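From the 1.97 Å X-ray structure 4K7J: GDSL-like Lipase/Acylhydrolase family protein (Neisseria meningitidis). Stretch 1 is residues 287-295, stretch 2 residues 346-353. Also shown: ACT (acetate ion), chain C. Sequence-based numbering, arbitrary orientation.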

# COMPACT_ATOMS: atom_id res chain seq x y z
N ALA A 287 0.48 -4.68 -14.49
CA ALA A 287 1.93 -4.70 -14.42
C ALA A 287 2.58 -3.81 -15.50
O ALA A 287 2.09 -3.75 -16.64
CB ALA A 287 2.44 -6.12 -14.52
N PRO A 288 3.68 -3.12 -15.14
CA PRO A 288 4.45 -2.38 -16.15
C PRO A 288 5.15 -3.36 -17.07
O PRO A 288 5.22 -4.54 -16.74
CB PRO A 288 5.49 -1.63 -15.31
CG PRO A 288 5.67 -2.47 -14.08
CD PRO A 288 4.29 -3.02 -13.80
N GLU A 289 5.68 -2.89 -18.19
CA GLU A 289 6.53 -3.76 -18.98
C GLU A 289 7.80 -4.04 -18.18
O GLU A 289 8.38 -3.14 -17.59
CB GLU A 289 6.89 -3.16 -20.34
CG GLU A 289 7.82 -4.08 -21.15
CD GLU A 289 8.01 -3.65 -22.61
OE1 GLU A 289 8.68 -2.62 -22.85
OE2 GLU A 289 7.49 -4.34 -23.50
N SER A 290 8.20 -5.31 -18.15
CA SER A 290 9.47 -5.73 -17.60
C SER A 290 10.21 -6.43 -18.72
O SER A 290 9.59 -6.86 -19.70
CB SER A 290 9.28 -6.72 -16.44
OG SER A 290 8.66 -6.09 -15.34
N LEU A 291 11.52 -6.56 -18.57
CA LEU A 291 12.33 -7.29 -19.53
C LEU A 291 13.08 -8.41 -18.84
O LEU A 291 13.66 -8.21 -17.77
CB LEU A 291 13.33 -6.35 -20.21
CG LEU A 291 12.67 -5.16 -20.89
CD1 LEU A 291 13.70 -4.25 -21.54
CD2 LEU A 291 11.66 -5.64 -21.93
N LYS A 292 13.04 -9.60 -19.44
CA LYS A 292 13.80 -10.75 -19.00
C LYS A 292 15.27 -10.50 -19.33
O LYS A 292 16.17 -11.01 -18.67
CB LYS A 292 13.32 -12.00 -19.72
CG LYS A 292 13.91 -13.28 -19.19
CD LYS A 292 13.65 -13.38 -17.69
CE LYS A 292 14.26 -14.63 -17.08
NZ LYS A 292 13.89 -14.75 -15.65
N ASN A 293 15.49 -9.70 -20.37
CA ASN A 293 16.83 -9.34 -20.77
C ASN A 293 16.75 -8.06 -21.60
O ASN A 293 15.83 -7.89 -22.39
CB ASN A 293 17.49 -10.49 -21.53
CG ASN A 293 17.81 -10.13 -22.95
OD1 ASN A 293 18.91 -9.67 -23.24
ND2 ASN A 293 16.86 -10.35 -23.85
N THR A 294 17.70 -7.16 -21.40
CA THR A 294 17.58 -5.80 -21.93
C THR A 294 18.21 -5.61 -23.31
O THR A 294 18.32 -4.48 -23.79
CB THR A 294 18.18 -4.77 -20.95
OG1 THR A 294 19.59 -4.96 -20.83
CG2 THR A 294 17.54 -4.93 -19.58
N LEU A 295 18.59 -6.71 -23.96
CA LEU A 295 19.28 -6.64 -25.24
C LEU A 295 18.37 -6.33 -26.42
O LEU A 295 17.31 -6.93 -26.57
CB LEU A 295 20.03 -7.94 -25.52
CG LEU A 295 21.35 -8.22 -24.80
CD1 LEU A 295 21.80 -9.64 -25.09
CD2 LEU A 295 22.42 -7.22 -25.22
N ALA A 346 15.65 1.33 -13.97
CA ALA A 346 16.93 0.76 -13.56
C ALA A 346 17.52 -0.15 -14.63
O ALA A 346 16.81 -0.61 -15.52
CB ALA A 346 16.77 -0.00 -12.25
N LYS A 347 18.81 -0.43 -14.51
CA LYS A 347 19.53 -1.24 -15.50
C LYS A 347 18.97 -2.66 -15.67
O LYS A 347 19.17 -3.28 -16.71
CB LYS A 347 21.01 -1.34 -15.14
CG LYS A 347 21.31 -2.29 -13.98
CD LYS A 347 22.77 -2.23 -13.57
CE LYS A 347 23.12 -0.87 -12.97
NZ LYS A 347 24.57 -0.74 -12.67
N ASP A 348 18.28 -3.17 -14.65
CA ASP A 348 17.78 -4.53 -14.75
C ASP A 348 16.53 -4.67 -15.64
O ASP A 348 16.09 -5.79 -15.93
CB ASP A 348 17.58 -5.17 -13.36
CG ASP A 348 16.46 -4.52 -12.55
OD1 ASP A 348 15.72 -3.65 -13.07
OD2 ASP A 348 16.32 -4.91 -11.38
N GLY A 349 15.98 -3.55 -16.08
CA GLY A 349 14.80 -3.55 -16.94
C GLY A 349 13.54 -4.07 -16.26
O GLY A 349 12.59 -4.49 -16.92
N VAL A 350 13.54 -4.05 -14.93
CA VAL A 350 12.39 -4.50 -14.14
C VAL A 350 11.97 -3.39 -13.19
O VAL A 350 10.81 -2.99 -13.15
CB VAL A 350 12.72 -5.76 -13.33
CG1 VAL A 350 11.53 -6.14 -12.44
CG2 VAL A 350 13.11 -6.92 -14.26
N HIS A 351 12.94 -2.89 -12.42
CA HIS A 351 12.66 -1.85 -11.42
C HIS A 351 12.87 -0.47 -12.01
O HIS A 351 13.52 -0.32 -13.04
CB HIS A 351 13.50 -2.07 -10.16
CG HIS A 351 13.31 -3.43 -9.55
ND1 HIS A 351 14.15 -4.49 -9.81
CD2 HIS A 351 12.35 -3.91 -8.72
CE1 HIS A 351 13.72 -5.56 -9.16
NE2 HIS A 351 12.63 -5.23 -8.49
N PHE A 352 12.30 0.55 -11.39
CA PHE A 352 12.45 1.90 -11.90
C PHE A 352 13.36 2.72 -11.01
O PHE A 352 13.73 2.31 -9.90
CB PHE A 352 11.08 2.58 -12.04
CG PHE A 352 10.16 1.93 -13.04
CD1 PHE A 352 9.45 0.77 -12.72
CD2 PHE A 352 10.00 2.48 -14.31
CE1 PHE A 352 8.58 0.16 -13.65
CE2 PHE A 352 9.14 1.88 -15.25
CZ PHE A 352 8.43 0.72 -14.92
N SER A 353 13.76 3.88 -11.51
CA SER A 353 14.56 4.79 -10.73
C SER A 353 13.57 5.68 -10.02
O SER A 353 12.38 5.67 -10.35
CB SER A 353 15.45 5.64 -11.65
OG SER A 353 14.66 6.48 -12.47
C ACT C . 9.73 -6.71 -7.32
O ACT C . 10.96 -6.96 -7.19
OXT ACT C . 8.97 -6.96 -6.35
CH3 ACT C . 9.18 -6.13 -8.58
O HOH W 1 8.80 -3.53 -14.83
O HOH W 2 20.68 -2.92 -19.25

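Neither stretch forms a regular helix or strand, so the contact rests on two loops whose CA atoms come nearest at Ser290 and Val350, 4.7 Å apart. The pairing is modest, burying 310 Å² summed over both sides.

Stretch 2 opens with a type I turn from Ala346 to Gly349, closed by Gly349 N donating to Ala346 O at 3.1 Å; Ala346 N donates to His351 O at 2.9 Å. At Lys347 the CA-to-CB bond points away, and the contact is made by its carbonyl: Thr294 CG2 lies 3.7 Å from Lys347 O, a van der Waals approach. A water bridges this corner, donating to Lys347 O at 3.0 Å and hydrogen-bonding Thr294 OG1 at 2.8 Å.

The CA-to-CB bond of Asp348 also points away from stretch 1, and the residue organises its own loop instead. Its OD1 accepts from Val350 N at 2.9 Å and from His351 N at 3.0 Å, while OD2 accepts from His351 ND1 at 2.7 Å with an angle of 163°. One carboxylate thus holds the backbone beyond the turn and orients the imidazole.

Gly349 is the centre of the interface. Its O accepts the one direct hydrogen bond between the stretches, from Leu291 N at 2.9 Å and 147°, and the same oxygen receives a CA-H...O contact from Ser290 CA at 3.4 Å, with 132° at the hydrogen. The residue's phi of 67° favours glycine, and space does too: an ideal CB would fall 2.9 Å from Thr294 CG2, a clash, and 3.3 Å from Leu291 CB.

Val350, in the t rotamer, has its CA-to-CB bond sideways to stretch 1, with CG2 3.8 Å from Leu291 O and CG1 4.1 Å from Ser290 OG. Its carbonyl contributes through a second water, which donates to Val350 O at 2.7 Å and Glu289 O at 2.8 Å and accepts from Ser290 OG at 2.6 Å.

The CA-to-CB bond of His351 points away, and the residue makes no contact with stretch 1. Its NE2 donates to the acetate O at 2.7 Å and 169°, nearly linear; the ion probably comes from the crystallisation liquor.

The CA-to-CB bond of Phe352 points sideways, but with chi1 in m, the ring end comes nearer, and CZ lies 3.8 Å from Pro288 CB. The proline atom lies at the ring edge, near its plane, making this an apolar edge contact. Ser353 ends the stretch out of reach, its side chain capping the helix that follows.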